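Local coordinates for protein predicted metal-dependent hydrolase of the TIM-barrel fold (Lactobacillus casei, PDB 2QPX) that is of unsettled function but binds two zinc ions and is probably a hydrolase of the amidohydrolase kind, built on a TIM barrel, at residues Glu179-Val183 with Ile184-Ala188; Lys199-Ser203 with Lys204-Asp208; Tyr212-Ala215 with Pro216-Ala220. All blocks are in the same frame, centred on the assembly; numbering follows the deposited sequence. Where two conformers were deposited one is given.

Contact 1. Residues Glu179-Val183 with Ile184-Ala188; sequences EPVNV and IEAAA
In the conformer given, Asn182 OD1 accepts the backbone N-H of Ile184 at 3.0 Å, an N-cap bond at the start of helix 183-196. The bond is nearly straight (171° at the hydrogen) and uses a lone pair in the amide plane. CG of Asn182 lies anti to its backbone N (chi1 -165°), which lays the amide alongside Ile184, both side chains pointing the same way. OD1 thus also rests on the Ile184 side chain, 3.3 Å from CG1. The carbonyl of the same asparagine starts the regular helical ladder: Asn182 O takes the N-H of Ala186 at 3.1 Å, and Val183 O takes that of Ala187 one step on. One residue therefore serves the helix start with both its side-chain and its main-chain oxygen.

Glu185 folds back toward the cap residue. Its chain bends at chi2, bringing OE1 3.4 Å from Asn182 CB, with the carboxylate plane turned 52° from the amide. A water accepts from Asn182 N and donates to Glu185 OE1, so the backbone before the helix is tied to the carboxylate indirectly. Negative charge at this end would probably suit the helix dipole.

Further out, Val181 turns toward the helix and packs on Asp208 of helix 204-221, while Val183 and Ala186 lean on Tyr209 of that helix and on Phe144 of helix 144-156. Cap and carboxylate stay on the surface, away from the zinc ions. Val181 CG1 rests 3.7 Å from Glu185 CB.

Contact 2. Residues Lys199-Ser203 with Lys204-Asp208; sequences KRLTS and KPLID
Leu201 turns toward the first turn of helix 204-221 and meets two of its side chains. Its CG lies 3.7 Å from Ile207 CG1, the two chains sliding past each other in opposite directions, while its CD1 comes 3.9 Å from Leu206 CD2, these two leucines crossing at about a right angle. Thr202 leads into Ser203, the N-cap. The serine OG, anti to its backbone N (chi1 171°), swings forward to accept the N-H of Leu206 at 3.2 Å; it also sits 3.4 Å from Pro205 CD, so the proline ring flanks the cap. Ser203 O in turn receives Ile207 N at 2.9 Å. Lys204, next in sequence, bends at its last torsion and forms a salt bridge with Asp208 one turn on, NZ meeting OD2 at 2.8 Å on the syn side, slightly out of the carboxylate plane. That ammonium also donates to the carbonyl of His177, which ties the loop ahead of helix 183-196 to helix 204-221. Leu206 is buried against Phe190 and Trp193 of helix 183-196 and against Phe144 and Trp147 of helix 144-156, while Leu201 reaches Ala134 of helix 130-138, so the capped end is wedged among three helices.

Contact 3. Residues Tyr212-Ala215 with Pro216-Ala220; sequences YHVA and PFIIA
Phe217 CG stands beside its own backbone N and opposite its carbonyl carbon (chi1 -47°), which folds the ring back along helix 204-221 over the preceding turn. There His213 O lies 3.4 Å above the ring plane, over its centre, so the carbonyl oxygen faces the flat of the ring. Val214 reaches the same ring, crossing it at about a right angle, with CG1 4.1 Å from Phe217 CD2. The other branch of Val214, CG2, sits between the backbone N and carbonyl carbon and touches Ile218 CD1 at 3.9 Å.

Pro216 has no N-H to give to the turn before it, and the helix kinks at Pro216 and Phe217. The proline CD packs against the carbonyl oxygens of Tyr212 and His213 and lies 3.4 Å from Ala215 CB, a tight carbon pair. Regular bonding resumes beyond: Ile218 N donates to Val214 O at 3.0 Å, with a weak second bond to Ala215 O, and Ile219 N meets Ala215 O at 2.9 Å.

Trp148 of helix 144-156 packs on His213, Val214 and Phe217, while Lys156 makes a cation-pi contact with the phenylalanine. An alanine at Phe217 is likely to leave Lys156 without its aromatic partner and to open a gap beside Val214 and Trp148. Ala215 packs on Tyr249 and Phe253 of helix 247-253. This is a proline-kinked helix, in a TIM-barrel protein, with side chains bridging the kink and neighbouring helices packed around it.

The three contacts follow one another along the chain. Contact 1 begins helix 183-196, contact 2 begins helix 204-221, and contact 3 spans the kink farther along that second helix. Centres of contacts 1 and 2 are about 11 Å apart, and the two touch directly: Val181 packs on Pro205, and Glu179 N probably bonds to Asp208 OD2. Contact 3 lies about 17 Å from contact 1, centre to centre, where Tyr212 packs on Glu179 and Pro180, and about 18 Å from contact 2. The loop before helix 183-196 thus packs along helix 204-221, which then leads to strand 225-229, the strand that carries the zinc ligand His228.

Contact 1. Residues Glu179-Val183 with Ile184-Ala188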
ATOM      1  N   GLU A 179      11.220  17.914  11.543  1.00 19.08           N
ATOM      2  CA  GLU A 179      12.111  18.902  10.951  1.00 20.26           C
ATOM      3  C   GLU A 179      12.737  19.695  12.085  1.00 17.45           C
ATOM      4  O   GLU A 179      12.105  19.920  13.111  1.00 17.69           O
ATOM      5  CB  GLU A 179      11.339  19.822   9.996  1.00 21.59           C
ATOM      6  CG  GLU A 179      10.851  19.143   8.706  1.00 26.82           C
ATOM      7  CD  GLU A 179      10.209  20.124   7.680  1.00 35.05           C
ATOM      8  OE1 GLU A 179       9.113  20.665   7.942  1.00 43.76           O
ATOM      9  OE2 GLU A 179      10.820  20.344   6.601  1.00 47.31           O
ATOM     10  N   PRO A 180      13.961  20.181  11.884  1.00 17.72           N
ATOM     11  CA  PRO A 180      14.593  20.991  12.911  1.00 15.55           C
ATOM     12  C   PRO A 180      13.815  22.272  13.192  1.00 16.13           C
ATOM     13  O   PRO A 180      13.188  22.864  12.309  1.00 18.30           O
ATOM     14  CB  PRO A 180      15.971  21.337  12.333  1.00 19.49           C
ATOM     15  CG  PRO A 180      16.144  20.495  11.143  1.00 23.08           C
ATOM     16  CD  PRO A 180      14.814  19.984  10.701  1.00 20.56           C
ATOM     17  N   VAL A 181      13.881  22.665  14.449  1.00 15.48           N
ATOM     18  CA  VAL A 181      13.174  23.830  14.993  1.00 16.14           C
ATOM     19  C   VAL A 181      14.126  24.691  15.807  1.00 17.20           C
ATOM     20  O   VAL A 181      14.909  24.214  16.643  1.00 17.41           O
ATOM     21  CB  VAL A 181      12.024  23.357  15.950  1.00 14.78           C
ATOM     22  CG1 VAL A 181      11.323  24.539  16.622  1.00 17.23           C
ATOM     23  CG2 VAL A 181      11.024  22.469  15.169  1.00 16.15           C
ATOM     24  N   ASN A 182      14.071  25.994  15.571  1.00 16.14           N
ATOM     25  CA  ASN A 182      14.825  26.971  16.331  0.50 15.83           C
ATOM     26  C   ASN A 182      14.335  27.055  17.777  1.00 16.73           C
ATOM     27  O   ASN A 182      13.135  26.882  18.028  1.00 17.39           O
ATOM     28  CB  ASN A 182      14.682  28.336  15.627  0.50 13.00           C
ATOM     29  CG  ASN A 182      15.684  29.351  16.105  0.50 12.97           C
ATOM     30  OD1 ASN A 182      15.511  30.000  17.126  0.50 14.00           O
ATOM     31  ND2 ASN A 182      16.743  29.524  15.314  0.50 16.28           N
ATOM     32  N   VAL A 183      15.218  27.364  18.705  1.00 16.52           N
ATOM     33  CA  VAL A 183      14.852  27.529  20.094  1.00 17.64           C
ATOM     34  C   VAL A 183      13.739  28.602  20.281  1.00 17.40           C
ATOM     35  O   VAL A 183      12.939  28.484  21.176  1.00 16.77           O
ATOM     36  CB  VAL A 183      16.095  27.823  20.977  1.00 17.36           C
ATOM     37  CG1 VAL A 183      16.665  29.252  20.710  1.00 18.33           C
ATOM     38  CG2 VAL A 183      15.776  27.679  22.463  1.00 19.40           C
ATOM     39  N   ILE A 184      13.692  29.629  19.440  1.00 16.03           N
ATOM     40  CA  ILE A 184      12.660  30.659  19.556  1.00 16.48           C
ATOM     41  C   ILE A 184      11.270  30.007  19.441  1.00 15.47           C
ATOM     42  O   ILE A 184      10.365  30.260  20.259  1.00 17.47           O
ATOM     43  CB  ILE A 184      12.812  31.753  18.493  1.00 16.73           C
ATOM     44  CG1 ILE A 184      14.144  32.512  18.683  1.00 16.55           C
ATOM     45  CG2 ILE A 184      11.587  32.672  18.505  1.00 17.86           C
ATOM     46  CD1 ILE A 184      14.469  33.404  17.506  1.00 18.48           C
ATOM     47  N   GLU A 185      11.092  29.193  18.405  1.00 17.05           N
ATOM     48  CA  GLU A 185       9.820  28.526  18.155  1.00 16.12           C
ATOM     49  C   GLU A 185       9.514  27.458  19.195  1.00 16.09           C
ATOM     50  O   GLU A 185       8.338  27.270  19.551  1.00 17.46           O
ATOM     51  CB  GLU A 185       9.806  27.953  16.748  1.00 17.23           C
ATOM     52  CG  GLU A 185       9.452  28.982  15.689  1.00 22.26           C
ATOM     53  CD  GLU A 185      10.482  30.000  15.427  1.00 31.52           C
ATOM     54  OE1 GLU A 185      11.615  29.588  15.117  1.00 31.58           O
ATOM     55  OE2 GLU A 185      10.143  31.219  15.481  1.00 33.48           O
ATOM     56  N   ALA A 186      10.538  26.757  19.644  1.00 15.69           N
ATOM     57  CA  ALA A 186      10.373  25.746  20.697  1.00 15.07           C
ATOM     58  C   ALA A 186       9.894  26.385  21.991  1.00 15.20           C
ATOM     59  O   ALA A 186       8.925  25.913  22.611  1.00 16.14           O
ATOM     60  CB  ALA A 186      11.671  24.969  20.918  1.00 14.98           C
ATOM     61  N   ALA A 187      10.505  27.501  22.376  1.00 16.32           N
ATOM     62  CA  ALA A 187      10.156  28.201  23.595  1.00 16.67           C
ATOM     63  C   ALA A 187       8.759  28.843  23.495  1.00 17.20           C
ATOM     64  O   ALA A 187       8.001  28.814  24.464  1.00 18.12           O
ATOM     65  CB  ALA A 187      11.251  29.230  23.946  1.00 17.57           C
ATOM     66  N   ALA A 188       8.405  29.354  22.317  1.00 17.35           N
ATOM     67  CA  ALA A 188       7.053  29.889  22.071  1.00 17.66           C
ATOM     68  C   ALA A 188       6.026  28.736  22.207  1.00 18.16           C
ATOM     69  O   ALA A 188       4.937  28.925  22.750  1.00 17.92           O
ATOM     70  CB  ALA A 188       6.960  30.542  20.724  1.00 18.70           C
TER
HETATM   71  O   HOH W   1      12.090  27.070  13.740  1.00 23.15           O

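Contact 2. Residues Lys199-Ser203 with Lys204-Asp208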
ATOM      1  N   LYS A 199      -2.476  19.466  29.962  1.00 23.68           N
ATOM      2  CA  LYS A 199      -1.275  18.771  30.327  1.00 23.14           C
ATOM      3  C   LYS A 199      -0.615  18.108  29.116  1.00 21.20           C
ATOM      4  O   LYS A 199       0.618  18.147  28.972  1.00 22.75           O
ATOM      5  CB  LYS A 199      -1.518  17.694  31.395  1.00 24.74           C
ATOM      6  CG  LYS A 199      -0.196  17.091  31.885  1.00 27.97           C
ATOM      7  CD  LYS A 199      -0.334  16.045  32.980  1.00 26.79           C
ATOM      8  CE  LYS A 199       1.001  15.517  33.396  1.00 27.21           C
ATOM      9  NZ  LYS A 199       0.866  14.443  34.450  1.00 32.04           N
ATOM     10  N   ARG A 200      -1.431  17.548  28.241  1.00 22.09           N
ATOM     11  CA  ARG A 200      -0.983  16.800  27.060  0.50 22.46           C
ATOM     12  C   ARG A 200      -0.042  17.637  26.179  1.00 21.89           C
ATOM     13  O   ARG A 200      -0.409  18.731  25.776  1.00 21.48           O
ATOM     14  CB  ARG A 200      -2.239  16.433  26.262  0.50 24.85           C
ATOM     15  CG  ARG A 200      -2.124  15.412  25.159  0.50 28.73           C
ATOM     16  CD  ARG A 200      -3.548  15.008  24.678  0.50 31.08           C
ATOM     17  NE  ARG A 200      -3.661  15.062  23.224  0.50 33.43           N
ATOM     18  CZ  ARG A 200      -3.481  14.040  22.397  0.50 39.30           C
ATOM     19  NH1 ARG A 200      -3.194  12.825  22.852  0.50 46.73           N
ATOM     20  NH2 ARG A 200      -3.584  14.235  21.092  0.50 41.77           N
ATOM     21  N   LEU A 201       1.131  17.105  25.860  1.00 19.66           N
ATOM     22  CA  LEU A 201       2.079  17.765  24.947  1.00 17.51           C
ATOM     23  C   LEU A 201       1.652  17.498  23.476  1.00 17.07           C
ATOM     24  O   LEU A 201       1.649  16.361  23.019  1.00 18.01           O
ATOM     25  CB  LEU A 201       3.489  17.254  25.188  1.00 17.50           C
ATOM     26  CG  LEU A 201       4.582  17.766  24.263  1.00 15.62           C
ATOM     27  CD1 LEU A 201       4.594  19.324  24.217  1.00 17.43           C
ATOM     28  CD2 LEU A 201       5.919  17.165  24.660  1.00 18.49           C
ATOM     29  N   THR A 202       1.261  18.554  22.777  1.00 17.64           N
ATOM     30  CA  THR A 202       0.763  18.497  21.406  1.00 16.53           C
ATOM     31  C   THR A 202       1.441  19.503  20.468  1.00 16.37           C
ATOM     32  O   THR A 202       1.100  19.564  19.292  1.00 19.30           O
ATOM     33  CB  THR A 202      -0.767  18.714  21.359  1.00 20.12           C
ATOM     34  OG1 THR A 202      -1.086  20.044  21.809  1.00 22.61           O
ATOM     35  CG2 THR A 202      -1.502  17.629  22.206  1.00 22.11           C
ATOM     36  N   SER A 203       2.410  20.255  20.977  1.00 16.44           N
ATOM     37  CA  SER A 203       3.091  21.292  20.175  1.00 17.14           C
ATOM     38  C   SER A 203       4.142  20.648  19.238  1.00 16.02           C
ATOM     39  O   SER A 203       5.128  20.084  19.731  1.00 16.66           O
ATOM     40  CB  SER A 203       3.850  22.229  21.099  1.00 17.20           C
ATOM     41  OG  SER A 203       4.684  23.120  20.355  1.00 17.10           O
ATOM     42  N   LYS A 204       3.919  20.720  17.924  1.00 16.02           N
ATOM     43  CA  LYS A 204       4.863  20.210  16.948  1.00 15.30           C
ATOM     44  C   LYS A 204       6.239  20.903  17.047  1.00 15.27           C
ATOM     45  O   LYS A 204       7.274  20.219  17.065  1.00 15.34           O
ATOM     46  CB  LYS A 204       4.297  20.228  15.527  1.00 17.24           C
ATOM     47  CG  LYS A 204       5.274  19.638  14.523  1.00 18.03           C
ATOM     48  CD  LYS A 204       4.611  19.342  13.227  1.00 20.43           C
ATOM     49  CE  LYS A 204       5.596  19.099  12.083  1.00 20.50           C
ATOM     50  NZ  LYS A 204       6.538  17.972  12.280  1.00 21.65           N
ATOM     51  N   PRO A 205       6.287  22.248  17.123  1.00 16.41           N
ATOM     52  CA  PRO A 205       7.597  22.864  17.293  1.00 15.85           C
ATOM     53  C   PRO A 205       8.361  22.355  18.511  1.00 15.95           C
ATOM     54  O   PRO A 205       9.560  22.053  18.421  1.00 15.82           O
ATOM     55  CB  PRO A 205       7.260  24.363  17.438  1.00 16.61           C
ATOM     56  CG  PRO A 205       5.925  24.532  16.845  1.00 21.59           C
ATOM     57  CD  PRO A 205       5.206  23.247  17.008  1.00 17.12           C
ATOM     58  N   LEU A 206       7.683  22.203  19.637  1.00 14.80           N
ATOM     59  CA  LEU A 206       8.385  21.741  20.834  1.00 14.50           C
ATOM     60  C   LEU A 206       8.755  20.248  20.783  1.00 14.69           C
ATOM     61  O   LEU A 206       9.862  19.892  21.169  1.00 14.89           O
ATOM     62  CB  LEU A 206       7.593  22.087  22.091  1.00 15.67           C
ATOM     63  CG  LEU A 206       8.278  21.775  23.413  1.00 14.82           C
ATOM     64  CD1 LEU A 206       9.659  22.473  23.534  1.00 16.95           C
ATOM     65  CD2 LEU A 206       7.338  22.116  24.611  1.00 16.11           C
ATOM     66  N   ILE A 207       7.857  19.410  20.292  1.00 14.60           N
ATOM     67  CA  ILE A 207       8.181  17.976  20.147  1.00 13.88           C
ATOM     68  C   ILE A 207       9.354  17.780  19.184  1.00 13.57           C
ATOM     69  O   ILE A 207      10.293  17.028  19.482  1.00 14.75           O
ATOM     70  CB  ILE A 207       6.939  17.158  19.683  1.00 14.00           C
ATOM     71  CG1 ILE A 207       5.949  17.035  20.867  1.00 15.43           C
ATOM     72  CG2 ILE A 207       7.338  15.759  19.221  1.00 14.99           C
ATOM     73  CD1 ILE A 207       4.554  16.440  20.510  1.00 18.27           C
ATOM     74  N   ASP A 208       9.339  18.456  18.041  1.00 13.18           N
ATOM     75  CA  ASP A 208      10.407  18.266  17.057  1.00 13.47           C
ATOM     76  C   ASP A 208      11.724  18.816  17.630  1.00 14.31           C
ATOM     77  O   ASP A 208      12.778  18.147  17.496  1.00 14.45           O
ATOM     78  CB  ASP A 208      10.076  18.928  15.712  1.00 14.79           C
ATOM     79  CG  ASP A 208       9.070  18.156  14.872  1.00 17.90           C
ATOM     80  OD1 ASP A 208       8.517  17.150  15.358  1.00 19.01           O
ATOM     81  OD2 ASP A 208       8.845  18.579  13.685  1.00 18.65           O
TER

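Contact 3. Residues Tyr212-Ala215 with Pro216-Ala220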
ATOM      1  N   TYR A 212      15.129  16.369  18.190  1.00 14.55           N
ATOM      2  CA  TYR A 212      16.450  16.670  17.638  1.00 15.38           C
ATOM      3  C   TYR A 212      17.468  16.877  18.743  1.00 14.89           C
ATOM      4  O   TYR A 212      18.604  16.439  18.641  1.00 16.90           O
ATOM      5  CB  TYR A 212      16.407  17.902  16.712  1.00 15.24           C
ATOM      6  CG  TYR A 212      15.984  17.557  15.280  1.00 16.36           C
ATOM      7  CD1 TYR A 212      14.655  17.405  14.935  1.00 16.08           C
ATOM      8  CD2 TYR A 212      16.935  17.339  14.259  1.00 17.17           C
ATOM      9  CE1 TYR A 212      14.281  17.087  13.642  1.00 16.64           C
ATOM     10  CE2 TYR A 212      16.550  16.988  12.957  1.00 19.74           C
ATOM     11  CZ  TYR A 212      15.235  16.864  12.658  1.00 18.60           C
ATOM     12  OH  TYR A 212      14.832  16.517  11.385  1.00 21.05           O
ATOM     13  N   HIS A 213      17.066  17.537  19.824  1.00 13.89           N
ATOM     14  CA  HIS A 213      17.990  17.842  20.911  1.00 15.28           C
ATOM     15  C   HIS A 213      18.274  16.699  21.879  1.00 15.30           C
ATOM     16  O   HIS A 213      19.364  16.647  22.436  1.00 17.76           O
ATOM     17  CB  HIS A 213      17.582  19.129  21.612  1.00 16.09           C
ATOM     18  CG  HIS A 213      17.846  20.336  20.794  1.00 15.88           C
ATOM     19  ND1 HIS A 213      18.942  21.144  21.028  1.00 23.52           N
ATOM     20  CD2 HIS A 213      17.255  20.819  19.671  1.00 15.88           C
ATOM     21  CE1 HIS A 213      18.970  22.116  20.132  1.00 21.86           C
ATOM     22  NE2 HIS A 213      17.990  21.932  19.274  1.00 20.34           N
ATOM     23  N   VAL A 214      17.368  15.744  22.049  1.00 14.70           N
ATOM     24  CA  VAL A 214      17.669  14.626  22.916  1.00 15.49           C
ATOM     25  C   VAL A 214      18.493  13.547  22.204  1.00 15.20           C
ATOM     26  O   VAL A 214      19.078  12.703  22.872  1.00 16.41           O
ATOM     27  CB  VAL A 214      16.424  13.984  23.596  1.00 15.83           C
ATOM     28  CG1 VAL A 214      15.702  15.012  24.478  1.00 17.00           C
ATOM     29  CG2 VAL A 214      15.516  13.293  22.577  1.00 16.50           C
ATOM     30  N   ALA A 215      18.508  13.530  20.876  1.00 15.73           N
ATOM     31  CA  ALA A 215      19.230  12.489  20.144  1.00 14.91           C
ATOM     32  C   ALA A 215      20.677  12.311  20.636  1.00 15.04           C
ATOM     33  O   ALA A 215      21.102  11.184  20.896  1.00 16.52           O
ATOM     34  CB  ALA A 215      19.103  12.669  18.606  1.00 16.37           C
ATOM     35  N   PRO A 216      21.458  13.403  20.742  1.00 16.10           N
ATOM     36  CA  PRO A 216      22.839  13.223  21.241  1.00 16.85           C
ATOM     37  C   PRO A 216      22.910  12.651  22.667  1.00 17.45           C
ATOM     38  O   PRO A 216      23.841  11.912  22.990  1.00 19.55           O
ATOM     39  CB  PRO A 216      23.416  14.638  21.200  1.00 19.65           C
ATOM     40  CG  PRO A 216      22.459  15.439  20.467  1.00 23.63           C
ATOM     41  CD  PRO A 216      21.185  14.783  20.319  1.00 17.32           C
ATOM     42  N   PHE A 217      21.945  13.007  23.521  1.00 17.70           N
ATOM     43  CA  PHE A 217      21.911  12.500  24.872  1.00 16.99           C
ATOM     44  C   PHE A 217      21.683  10.985  24.892  1.00 16.12           C
ATOM     45  O   PHE A 217      22.200  10.275  25.752  1.00 19.18           O
ATOM     46  CB  PHE A 217      20.824  13.124  25.731  1.00 17.46           C
ATOM     47  CG  PHE A 217      20.715  14.633  25.672  1.00 18.98           C
ATOM     48  CD1 PHE A 217      21.800  15.443  25.413  1.00 22.00           C
ATOM     49  CD2 PHE A 217      19.511  15.237  26.014  1.00 20.15           C
ATOM     50  CE1 PHE A 217      21.658  16.838  25.414  1.00 22.08           C
ATOM     51  CE2 PHE A 217      19.371  16.618  25.976  1.00 20.39           C
ATOM     52  CZ  PHE A 217      20.452  17.396  25.703  1.00 20.58           C
ATOM     53  N   ILE A 218      20.844  10.518  23.964  1.00 15.62           N
ATOM     54  CA  ILE A 218      20.485   9.119  23.854  1.00 15.42           C
ATOM     55  C   ILE A 218      21.679   8.341  23.270  1.00 15.53           C
ATOM     56  O   ILE A 218      22.034   7.268  23.805  1.00 17.36           O
ATOM     57  CB  ILE A 218      19.198   8.920  23.001  1.00 14.78           C
ATOM     58  CG1 ILE A 218      18.010   9.577  23.755  1.00 14.07           C
ATOM     59  CG2 ILE A 218      18.998   7.419  22.642  1.00 15.70           C
ATOM     60  CD1 ILE A 218      16.649   9.603  22.958  1.00 15.57           C
ATOM     61  N   ILE A 219      22.290   8.868  22.216  1.00 16.05           N
ATOM     62  CA  ILE A 219      23.506   8.286  21.617  1.00 16.84           C
ATOM     63  C   ILE A 219      24.575   8.114  22.707  1.00 18.45           C
ATOM     64  O   ILE A 219      25.230   7.054  22.784  1.00 19.41           O
ATOM     65  CB  ILE A 219      24.043   9.140  20.429  1.00 16.89           C
ATOM     66  CG1 ILE A 219      23.086   9.114  19.229  1.00 17.84           C
ATOM     67  CG2 ILE A 219      25.456   8.646  19.993  1.00 18.43           C
ATOM     68  CD1 ILE A 219      23.376  10.184  18.149  1.00 18.44           C
ATOM     69  N   ALA A 220      24.768   9.122  23.557  1.00 16.73           N
ATOM     70  CA  ALA A 220      25.815   9.049  24.584  1.00 18.06           C
ATOM     71  C   ALA A 220      25.567   7.909  25.565  1.00 19.06           C
ATOM     72  O   ALA A 220      26.533   7.342  26.079  1.00 21.71           O
ATOM     73  CB  ALA A 220      25.950  10.374  25.336  1.00 19.30           C
TER